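Local coordinates for putative ABC transporter, ATP-binding protein ComA (Streptococcus mutans, PDB 3K8U) that is a putative ABC transporter ATP-binding protein, represented here by its C39-family peptidase domain with a papain-like (clan CA) fold, at residues 6-11 with 113-119; 13-19 with 39-45; 82-86 with 97-103. All coordinates share one frame; numbering follows the deposited sequence.

Interaction 1 (6-11 with 113-119); sequences YKLVPQ and PDPSVKV
Gln-11 and Pro-113 hold the only hydrogen bond between these two loops: the backbone N of Gln-11 gives its hydrogen to Pro-113 O at 2.9 Å (160°). The side chain of Gln-11 then folds back over the same peptide. With CG set between the backbone N and the carbonyl carbon (chi1 69°), CG lies 3.4 Å from Pro-113 O and the extended chain crosses the proline obliquely, bringing OE1 to 3.7 Å from Pro-113 CB. Its amide NE2 is committed to Asp-13 O, beyond the contact. Pro-115 completes this end, its CD resting 3.4 Å from Gln-11 O.

The remaining contacts are apolar. Leu-8 reaches across with both branches: CD2 sits 3.4 Å from Lys-118 CA, while CD1 lies more loosely beside the Pro-113 ring. Its CB meets Val-119 CG2 at 3.8 Å, and the other methyl of that valine, CG1, approaches Tyr-6 CB.

Loop 113-119 is braced from within. Asp-114 OD1 accepts from Ser-116 N, which makes an Asx turn, and from Ser-116 OG, both from the same face of the carboxylate; Asp-114 O accepts from the N of Val-117 and of Lys-118. The N-terminal loop is thus laid against the connection between strands 107-112 and 120-123 of the antiparallel sheet, with Pro-113 also touching helix 17-28. One backbone bond with aliphatic and proline contacts around it implies an attachment that depends on fit more than on charge.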
loop_
_atom_site.group_PDB
_atom_site.type_symbol
_atom_site.label_atom_id
_atom_site.label_comp_id
_atom_site.label_asym_id
_atom_site.label_seq_id
_atom_site.Cartn_x
_atom_site.Cartn_y
_atom_site.Cartn_z
ATOM N N TYR A 6 -6.159 -9.479 8.452
ATOM C CA TYR A 6 -5.621 -8.429 7.598
ATOM C C TYR A 6 -6.617 -7.300 7.373
ATOM O O TYR A 6 -7.630 -7.466 6.691
ATOM C CB TYR A 6 -5.160 -9.039 6.273
ATOM C CG TYR A 6 -4.240 -10.220 6.482
ATOM C CD1 TYR A 6 -4.588 -11.490 6.028
ATOM C CD2 TYR A 6 -3.044 -10.078 7.185
ATOM C CE1 TYR A 6 -3.770 -12.591 6.274
ATOM C CE2 TYR A 6 -2.220 -11.167 7.436
ATOM C CZ TYR A 6 -2.588 -12.421 6.979
ATOM O OH TYR A 6 -1.782 -13.504 7.241
ATOM N N LYS A 7 -6.315 -6.149 7.963
ATOM C CA LYS A 7 -7.177 -4.982 7.853
ATOM C C LYS A 7 -6.922 -4.174 6.589
ATOM O O LYS A 7 -5.784 -3.827 6.264
ATOM C CB LYS A 7 -7.045 -4.113 9.107
ATOM C CG LYS A 7 -7.642 -4.775 10.349
ATOM C CD LYS A 7 -7.364 -3.996 11.628
ATOM C CE LYS A 7 -5.914 -4.133 12.060
ATOM N NZ LYS A 7 -5.663 -3.496 13.385
ATOM N N LEU A 8 -7.997 -3.918 5.852
ATOM C CA LEU A 8 -7.916 -3.153 4.620
ATOM C C LEU A 8 -9.064 -2.169 4.507
ATOM O O LEU A 8 -10.231 -2.542 4.652
ATOM C CB LEU A 8 -7.949 -4.081 3.404
ATOM C CG LEU A 8 -8.069 -3.369 2.048
ATOM C CD1 LEU A 8 -6.730 -2.776 1.624
ATOM C CD2 LEU A 8 -8.548 -4.338 1.014
ATOM N N VAL A 9 -8.719 -0.911 4.269
ATOM C CA VAL A 9 -9.712 0.135 4.082
ATOM C C VAL A 9 -9.825 0.275 2.566
ATOM O O VAL A 9 -8.874 0.693 1.900
ATOM C CB VAL A 9 -9.259 1.475 4.704
ATOM C CG1 VAL A 9 -10.297 2.557 4.429
ATOM C CG2 VAL A 9 -9.055 1.319 6.209
ATOM N N PRO A 10 -10.964 -0.149 1.993
ATOM C CA PRO A 10 -11.163 -0.062 0.546
ATOM C C PRO A 10 -11.467 1.347 0.054
ATOM O O PRO A 10 -11.872 2.212 0.826
ATOM C CB PRO A 10 -12.341 -1.004 0.312
ATOM C CG PRO A 10 -13.160 -0.822 1.550
ATOM C CD PRO A 10 -12.117 -0.793 2.652
ATOM N N GLN A 11 -11.199 1.588 -1.223
ATOM C CA GLN A 11 -11.485 2.881 -1.827
ATOM C C GLN A 11 -12.895 2.828 -2.414
ATOM O O GLN A 11 -13.472 1.748 -2.577
ATOM C CB GLN A 11 -10.484 3.183 -2.952
ATOM C CG GLN A 11 -10.647 2.296 -4.188
ATOM C CD GLN A 11 -9.567 2.531 -5.229
ATOM O OE1 GLN A 11 -8.732 1.664 -5.470
ATOM N NE2 GLN A 11 -9.583 3.706 -5.854
ATOM N N PRO A 113 -7.172 -1.965 -2.499
ATOM C CA PRO A 113 -8.283 -1.061 -2.165
ATOM C C PRO A 113 -9.494 -1.184 -3.101
ATOM O O PRO A 113 -10.602 -0.793 -2.731
ATOM C CB PRO A 113 -7.634 0.317 -2.248
ATOM C CG PRO A 113 -6.224 0.033 -1.786
ATOM C CD PRO A 113 -5.900 -1.221 -2.561
ATOM N N ASP A 114 -9.276 -1.694 -4.315
ATOM C CA ASP A 114 -10.358 -1.918 -5.284
ATOM C C ASP A 114 -11.382 -2.754 -4.501
ATOM O O ASP A 114 -11.074 -3.860 -4.061
ATOM C CB ASP A 114 -9.800 -2.716 -6.476
ATOM C CG ASP A 114 -10.853 -3.081 -7.521
ATOM O OD1 ASP A 114 -12.057 -3.196 -7.204
ATOM O OD2 ASP A 114 -10.449 -3.307 -8.677
ATOM N N PRO A 115 -12.607 -2.224 -4.305
ATOM C CA PRO A 115 -13.644 -2.943 -3.556
ATOM C C PRO A 115 -14.106 -4.285 -4.114
ATOM O O PRO A 115 -14.740 -5.060 -3.399
ATOM C CB PRO A 115 -14.772 -1.913 -3.442
ATOM C CG PRO A 115 -14.594 -1.061 -4.652
ATOM C CD PRO A 115 -13.088 -0.900 -4.733
ATOM N N SER A 116 -13.757 -4.572 -5.366
ATOM C CA SER A 116 -14.114 -5.844 -5.985
ATOM C C SER A 116 -12.983 -6.866 -5.823
ATOM O O SER A 116 -13.101 -8.011 -6.265
ATOM C CB SER A 116 -14.464 -5.655 -7.470
ATOM O OG SER A 116 -13.329 -5.351 -8.269
ATOM N N VAL A 117 -11.899 -6.457 -5.161
ATOM C CA VAL A 117 -10.751 -7.335 -4.938
ATOM C C VAL A 117 -10.439 -7.487 -3.445
ATOM O O VAL A 117 -10.456 -8.596 -2.908
ATOM C CB VAL A 117 -9.484 -6.815 -5.672
ATOM C CG1 VAL A 117 -8.319 -7.781 -5.473
ATOM C CG2 VAL A 117 -9.762 -6.631 -7.161
ATOM N N LYS A 118 -10.127 -6.371 -2.789
ATOM C CA LYS A 118 -9.810 -6.368 -1.365
ATOM C C LYS A 118 -8.635 -7.283 -0.995
ATOM O O LYS A 118 -7.652 -7.349 -1.729
ATOM C CB LYS A 118 -11.054 -6.713 -0.541
ATOM C CG LYS A 118 -12.166 -5.688 -0.639
ATOM C CD LYS A 118 -13.259 -6.043 0.357
ATOM C CE LYS A 118 -14.420 -5.092 0.287
ATOM N NZ LYS A 118 -15.385 -5.410 1.371
ATOM N N VAL A 119 -8.743 -8.000 0.123
ATOM C CA VAL A 119 -7.662 -8.888 0.556
ATOM C C VAL A 119 -7.717 -10.215 -0.188
ATOM O O VAL A 119 -8.733 -10.913 -0.164
ATOM C CB VAL A 119 -7.689 -9.136 2.083
ATOM C CG1 VAL A 119 -6.483 -9.976 2.502
ATOM C CG2 VAL A 119 -7.689 -7.819 2.829
#

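Interaction 2 (13-19 with 39-45); sequences DTRDCGP and RELSKTN
Arg-39 grips Asp-16 side-on with two nitrogens, one to each carboxylate oxygen. NE gives its hydrogen to Asp-16 OD1 at 2.8 Å (163°), and NH2 serves Asp-16 OD2 at the same length, 2.8 Å, in a similarly straight bond. Both oxygens are met on their syn side and both lie close to the guanidinium plane, the two flat groups being turned 27° from each other. The arginine reaches the acid because CG stands anti to the backbone N (chi1 -175°) and the chain bends at chi3. Asp-13 adds a purely electrostatic partner: its OD2 lies 3.5 Å from Arg-39 NH2 but well out of the guanidinium plane, so no N-H points at it. Two carboxylates beside it would probably favour the charged form of Arg-39.

The contact joins the start of helix 17-28, entered through a type I turn from Asp-13 to Asp-16, to the end of helix 35-41, which closes in a Schellman motif with Lys-43 at positive phi; both belong to the helical part of the papain-like fold.

Arg-15 is linked by water instead: NH1 donates to a water at 2.9 Å in the guanidinium plane, and that water donates to Thr-44 O at 2.8 Å. Its CD also passes 3.4 Å from Asn-45 O. Thr-44 OG1 meets the ring of Pro-19, 3.5 Å from CG; this hydroxyl is hydrogen-bonded to Thr-49 OG1 and lies within bonding distance of Ser-42 OG, which also bonds to Leu-38 O. Thr-44 CG2 packs 3.3 Å from Arg-15 O.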
loop_
_atom_site.group_PDB
_atom_site.type_symbol
_atom_site.label_atom_id
_atom_site.label_comp_id
_atom_site.label_asym_id
_atom_site.label_seq_id
_atom_site.Cartn_x
_atom_site.Cartn_y
_atom_site.Cartn_z
ATOM N N ASP A 13 -13.983 6.167 -4.352
ATOM C CA ASP A 13 -13.635 7.057 -5.464
ATOM C C ASP A 13 -12.403 6.449 -6.144
ATOM O O ASP A 13 -11.498 5.963 -5.466
ATOM C CB ASP A 13 -13.288 8.463 -4.958
ATOM C CG ASP A 13 -14.513 9.275 -4.567
ATOM O OD1 ASP A 13 -15.597 9.062 -5.155
ATOM O OD2 ASP A 13 -14.383 10.153 -3.686
ATOM N N THR A 14 -12.362 6.491 -7.474
ATOM C CA THR A 14 -11.246 5.912 -8.228
ATOM C C THR A 14 -9.873 6.526 -7.958
ATOM O O THR A 14 -8.850 5.869 -8.146
ATOM C CB THR A 14 -11.525 5.931 -9.755
ATOM O OG1 THR A 14 -11.743 7.278 -10.192
ATOM C CG2 THR A 14 -12.757 5.095 -10.077
ATOM N N ARG A 15 -9.851 7.765 -7.479
ATOM C CA ARG A 15 -8.596 8.460 -7.193
ATOM C C ARG A 15 -8.043 8.183 -5.792
ATOM O O ARG A 15 -6.938 8.613 -5.473
ATOM C CB ARG A 15 -8.806 9.973 -7.327
ATOM C CG ARG A 15 -9.583 10.591 -6.150
ATOM C CD ARG A 15 -9.791 12.091 -6.308
ATOM N NE ARG A 15 -10.707 12.409 -7.400
ATOM C CZ ARG A 15 -10.953 13.639 -7.844
ATOM N NH1 ARG A 15 -10.351 14.685 -7.293
ATOM N NH2 ARG A 15 -11.802 13.823 -8.845
ATOM N N ASP A 16 -8.789 7.438 -4.981
ATOM C CA ASP A 16 -8.403 7.184 -3.590
ATOM C C ASP A 16 -7.579 5.962 -3.204
ATOM O O ASP A 16 -7.563 5.594 -2.030
ATOM C CB ASP A 16 -9.648 7.236 -2.694
ATOM C CG ASP A 16 -10.239 8.630 -2.586
ATOM O OD1 ASP A 16 -9.490 9.616 -2.726
ATOM O OD2 ASP A 16 -11.457 8.736 -2.338
ATOM N N CYS A 17 -6.859 5.354 -4.143
ATOM C CA CYS A 17 -6.066 4.180 -3.782
ATOM C C CYS A 17 -4.963 4.515 -2.775
ATOM O O CYS A 17 -4.702 3.733 -1.858
ATOM C CB CYS A 17 -5.463 3.508 -5.016
ATOM S SG CYS A 17 -4.911 1.825 -4.662
ATOM N N GLY A 18 -4.332 5.676 -2.948
ATOM C CA GLY A 18 -3.274 6.112 -2.045
ATOM C C GLY A 18 -3.801 6.300 -0.633
ATOM O O GLY A 18 -3.237 5.762 0.328
ATOM N N PRO A 19 -4.846 7.124 -0.466
ATOM C CA PRO A 19 -5.430 7.354 0.858
ATOM C C PRO A 19 -5.853 6.026 1.492
ATOM O O PRO A 19 -5.670 5.821 2.691
ATOM C CB PRO A 19 -6.643 8.225 0.536
ATOM C CG PRO A 19 -6.157 9.053 -0.590
ATOM C CD PRO A 19 -5.407 8.061 -1.457
ATOM N N ARG A 39 -6.895 11.959 1.996
ATOM C CA ARG A 39 -6.879 12.439 0.617
ATOM C C ARG A 39 -6.326 13.862 0.619
ATOM O O ARG A 39 -5.513 14.229 -0.234
ATOM C CB ARG A 39 -8.297 12.440 0.036
ATOM C CG ARG A 39 -8.373 12.807 -1.444
ATOM C CD ARG A 39 -9.809 13.072 -1.887
ATOM N NE ARG A 39 -10.678 11.916 -1.673
ATOM C CZ ARG A 39 -11.778 11.929 -0.926
ATOM N NH1 ARG A 39 -12.158 13.040 -0.304
ATOM N NH2 ARG A 39 -12.515 10.834 -0.821
ATOM N N GLU A 40 -6.769 14.652 1.593
ATOM C CA GLU A 40 -6.324 16.034 1.733
ATOM C C GLU A 40 -4.862 16.115 2.187
ATOM O O GLU A 40 -4.074 16.881 1.626
ATOM C CB GLU A 40 -7.244 16.784 2.708
ATOM C CG GLU A 40 -6.799 18.204 3.075
ATOM C CD GLU A 40 -6.613 19.117 1.873
ATOM O OE1 GLU A 40 -7.309 18.935 0.849
ATOM O OE2 GLU A 40 -5.765 20.033 1.958
ATOM N N LEU A 41 -4.499 15.293 3.170
ATOM C CA LEU A 41 -3.135 15.264 3.699
ATOM C C LEU A 41 -2.084 14.801 2.694
ATOM O O LEU A 41 -0.928 15.225 2.761
ATOM C CB LEU A 41 -3.061 14.373 4.939
ATOM C CG LEU A 41 -3.027 15.051 6.308
ATOM C CD1 LEU A 41 -4.279 15.889 6.515
ATOM C CD2 LEU A 41 -2.893 13.991 7.391
ATOM N N SER A 42 -2.479 13.916 1.783
ATOM C CA SER A 42 -1.561 13.389 0.773
ATOM C C SER A 42 -1.570 14.175 -0.537
ATOM O O SER A 42 -0.898 13.791 -1.495
ATOM C CB SER A 42 -1.877 11.917 0.495
ATOM O OG SER A 42 -3.190 11.769 -0.012
ATOM N N LYS A 43 -2.345 15.260 -0.581
ATOM C CA LYS A 43 -2.456 16.106 -1.772
ATOM C C LYS A 43 -2.956 15.325 -2.993
ATOM O O LYS A 43 -2.558 15.592 -4.131
ATOM C CB LYS A 43 -1.111 16.786 -2.074
ATOM C CG LYS A 43 -0.664 17.769 -0.995
ATOM C CD LYS A 43 0.696 18.377 -1.317
ATOM C CE LYS A 43 1.058 19.489 -0.338
ATOM N NZ LYS A 43 1.072 19.026 1.081
ATOM N N THR A 44 -3.837 14.361 -2.740
ATOM C CA THR A 44 -4.411 13.526 -3.792
ATOM C C THR A 44 -5.297 14.336 -4.735
ATOM O O THR A 44 -6.161 15.089 -4.289
ATOM C CB THR A 44 -5.252 12.385 -3.178
ATOM O OG1 THR A 44 -4.411 11.558 -2.368
ATOM C CG2 THR A 44 -5.898 11.536 -4.261
ATOM N N ASN A 45 -5.063 14.192 -6.036
ATOM C CA ASN A 45 -5.853 14.897 -7.041
ATOM C C ASN A 45 -6.597 13.905 -7.936
ATOM O O ASN A 45 -6.694 12.721 -7.607
ATOM C CB ASN A 45 -4.969 15.840 -7.876
ATOM C CG ASN A 45 -3.801 15.129 -8.547
ATOM O OD1 ASN A 45 -3.901 13.967 -8.941
ATOM N ND2 ASN A 45 -2.689 15.841 -8.695
HETATM O O HOH W 1 -8.949 15.099 -4.756
#

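Interaction 3 (82-86 with 97-103); sequences YPFIV and YYVVYGS
Tyr-82 lays its ring over the backbone of Gly-102, at the start of a beta hairpin pairing strands 84-90 and 93-104 of the central antiparallel sheet. Gly-102 CA sits 3.6 Å from the centroid of the Tyr-82 ring and 15° off its normal, a CH-pi contact at the classic bulge that Tyr-101 and Gly-102 form opposite Ile-109. Phe-84 makes the matching CH-pi contact with a side chain, Val-100 CB, which lies over one ring face, 4.1 Å from the centroid. CG of Phe-84 lies between the backbone N and the carbonyl carbon (chi1 59°), which turns the ring over Val-100. The two side chains run side by side. Val-86 crosses Val-100 at about a right angle, CG2 to CG2 at 3.7 Å; the same Val-86 methyl also meets Tyr-98 CB.

Pro-83, after a cis peptide bond, puts CB 3.8 Å from Val-99 CG1; that methyl also covers a face of the Tyr-101 ring, whose OH bonds to Lys-7 O. Ile-85 CG2 meets Tyr-97 obliquely. Phe-84 with Val-100 and Val-86 with Tyr-98 are hydrogen-bonded pairs, each with two backbone bonds, and Ile-85 with Val-99 is the non-hydrogen-bonded pair between them. Of these bonds the shortest is Val-100 N to Phe-84 O, 2.8 Å.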
loop_
_atom_site.group_PDB
_atom_site.type_symbol
_atom_site.label_atom_id
_atom_site.label_comp_id
_atom_site.label_asym_id
_atom_site.label_seq_id
_atom_site.Cartn_x
_atom_site.Cartn_y
_atom_site.Cartn_z
ATOM N N TYR A 82 5.965 -6.783 8.021
ATOM C CA TYR A 82 4.705 -6.551 7.330
ATOM C C TYR A 82 3.815 -5.777 8.298
ATOM O O TYR A 82 3.993 -5.862 9.513
ATOM C CB TYR A 82 4.033 -7.880 6.983
ATOM C CG TYR A 82 4.775 -8.736 5.985
ATOM C CD1 TYR A 82 4.645 -8.513 4.613
ATOM C CD2 TYR A 82 5.574 -9.798 6.406
ATOM C CE1 TYR A 82 5.287 -9.333 3.685
ATOM C CE2 TYR A 82 6.222 -10.623 5.487
ATOM C CZ TYR A 82 6.073 -10.386 4.133
ATOM O OH TYR A 82 6.696 -11.209 3.226
ATOM N N PRO A 83 2.851 -5.003 7.776
ATOM C CA PRO A 83 2.566 -4.824 6.351
ATOM C C PRO A 83 3.291 -3.607 5.788
ATOM O O PRO A 83 3.870 -2.815 6.536
ATOM C CB PRO A 83 1.058 -4.591 6.359
ATOM C CG PRO A 83 0.898 -3.705 7.570
ATOM C CD PRO A 83 1.809 -4.360 8.605
ATOM N N PHE A 84 3.316 -3.497 4.464
ATOM C CA PHE A 84 3.918 -2.340 3.813
ATOM C C PHE A 84 3.182 -2.032 2.514
ATOM O O PHE A 84 2.313 -2.797 2.087
ATOM C CB PHE A 84 5.435 -2.490 3.619
ATOM C CG PHE A 84 5.844 -3.676 2.803
ATOM C CD1 PHE A 84 6.071 -3.551 1.434
ATOM C CD2 PHE A 84 6.047 -4.914 3.406
ATOM C CE1 PHE A 84 6.495 -4.639 0.682
ATOM C CE2 PHE A 84 6.472 -6.009 2.664
ATOM C CZ PHE A 84 6.697 -5.873 1.300
ATOM N N ILE A 85 3.505 -0.897 1.909
ATOM C CA ILE A 85 2.844 -0.455 0.686
ATOM C C ILE A 85 3.710 -0.638 -0.554
ATOM O O ILE A 85 4.919 -0.453 -0.494
ATOM C CB ILE A 85 2.458 1.033 0.825
ATOM C CG1 ILE A 85 1.480 1.202 1.995
ATOM C CG2 ILE A 85 1.862 1.574 -0.475
ATOM C CD1 ILE A 85 1.306 2.636 2.456
ATOM N N VAL A 86 3.089 -1.033 -1.666
ATOM C CA VAL A 86 3.806 -1.198 -2.931
ATOM C C VAL A 86 3.069 -0.513 -4.071
ATOM O O VAL A 86 1.839 -0.402 -4.055
ATOM C CB VAL A 86 4.035 -2.692 -3.315
ATOM C CG1 VAL A 86 5.004 -3.345 -2.339
ATOM C CG2 VAL A 86 2.712 -3.456 -3.361
ATOM N N TYR A 97 -1.903 1.173 -5.750
ATOM C CA TYR A 97 -1.038 0.597 -4.725
ATOM C C TYR A 97 -1.738 -0.554 -4.026
ATOM O O TYR A 97 -2.964 -0.630 -4.023
ATOM C CB TYR A 97 -0.695 1.643 -3.648
ATOM C CG TYR A 97 -0.012 2.891 -4.161
ATOM C CD1 TYR A 97 1.375 3.009 -4.135
ATOM C CD2 TYR A 97 -0.756 3.950 -4.685
ATOM C CE1 TYR A 97 2.008 4.150 -4.626
ATOM C CE2 TYR A 97 -0.137 5.089 -5.175
ATOM C CZ TYR A 97 1.242 5.183 -5.145
ATOM O OH TYR A 97 1.855 6.308 -5.644
ATOM N N TYR A 98 -0.945 -1.433 -3.423
ATOM C CA TYR A 98 -1.465 -2.558 -2.648
ATOM C C TYR A 98 -0.802 -2.491 -1.287
ATOM O O TYR A 98 0.239 -1.848 -1.110
ATOM C CB TYR A 98 -1.012 -3.917 -3.196
ATOM C CG TYR A 98 -1.538 -4.384 -4.528
ATOM C CD1 TYR A 98 -2.714 -3.877 -5.074
ATOM C CD2 TYR A 98 -0.857 -5.380 -5.230
ATOM C CE1 TYR A 98 -3.201 -4.356 -6.291
ATOM C CE2 TYR A 98 -1.329 -5.863 -6.440
ATOM C CZ TYR A 98 -2.498 -5.353 -6.966
ATOM O OH TYR A 98 -2.955 -5.848 -8.163
ATOM N N VAL A 99 -1.414 -3.173 -0.330
ATOM C CA VAL A 99 -0.827 -3.321 0.986
ATOM C C VAL A 99 -0.333 -4.770 0.905
ATOM O O VAL A 99 -0.991 -5.609 0.282
ATOM C CB VAL A 99 -1.875 -3.229 2.115
ATOM C CG1 VAL A 99 -1.219 -3.550 3.450
ATOM C CG2 VAL A 99 -2.494 -1.833 2.155
ATOM N N VAL A 100 0.863 -5.050 1.415
ATOM C CA VAL A 100 1.360 -6.420 1.404
ATOM C C VAL A 100 1.362 -6.887 2.856
ATOM O O VAL A 100 2.014 -6.285 3.708
ATOM C CB VAL A 100 2.775 -6.541 0.777
ATOM C CG1 VAL A 100 3.228 -7.998 0.797
ATOM C CG2 VAL A 100 2.749 -6.044 -0.658
ATOM N N TYR A 101 0.597 -7.939 3.129
ATOM C CA TYR A 101 0.452 -8.477 4.482
ATOM C C TYR A 101 1.362 -9.643 4.821
ATOM O O TYR A 101 1.665 -9.875 5.990
ATOM C CB TYR A 101 -0.992 -8.914 4.710
ATOM C CG TYR A 101 -2.000 -7.810 4.539
ATOM C CD1 TYR A 101 -2.158 -6.826 5.514
ATOM C CD2 TYR A 101 -2.797 -7.749 3.400
ATOM C CE1 TYR A 101 -3.091 -5.805 5.354
ATOM C CE2 TYR A 101 -3.725 -6.739 3.230
ATOM C CZ TYR A 101 -3.869 -5.772 4.204
ATOM O OH TYR A 101 -4.781 -4.765 4.011
ATOM N N GLY A 102 1.758 -10.403 3.807
ATOM C CA GLY A 102 2.621 -11.539 4.055
ATOM C C GLY A 102 2.845 -12.377 2.822
ATOM O O GLY A 102 2.476 -11.988 1.712
ATOM N N SER A 103 3.477 -13.528 3.020
ATOM C CA SER A 103 3.758 -14.449 1.932
ATOM C C SER A 103 3.606 -15.882 2.419
ATOM O O SER A 103 3.964 -16.204 3.554
ATOM C CB SER A 103 5.177 -14.235 1.401
ATOM O OG SER A 103 6.147 -14.505 2.398
#

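How the interactions relate
From the N terminus, the loop 6-11 leads at once into 13-19; its pairing with 113-119, interaction 1, closes a loop of about a hundred residues that holds helices 17-28 to 51-60 and strands 63-69 to 107-112, leaving helix 124-130 and the later strands outside. Nested within it, interaction 2 ties the start of helix 17-28 to the end of helix 35-41, and further on interaction 3 zips the hairpin of strands 84-90 and 93-104; these two lie in series without crossing. All three touch. Cys-17 packs its SG against Pro-113 CG of interaction 1 and Tyr-97 O of interaction 3, while Tyr-6 and Leu-8 rest on Tyr-101. The N-terminal loop thus runs between helices and sheet.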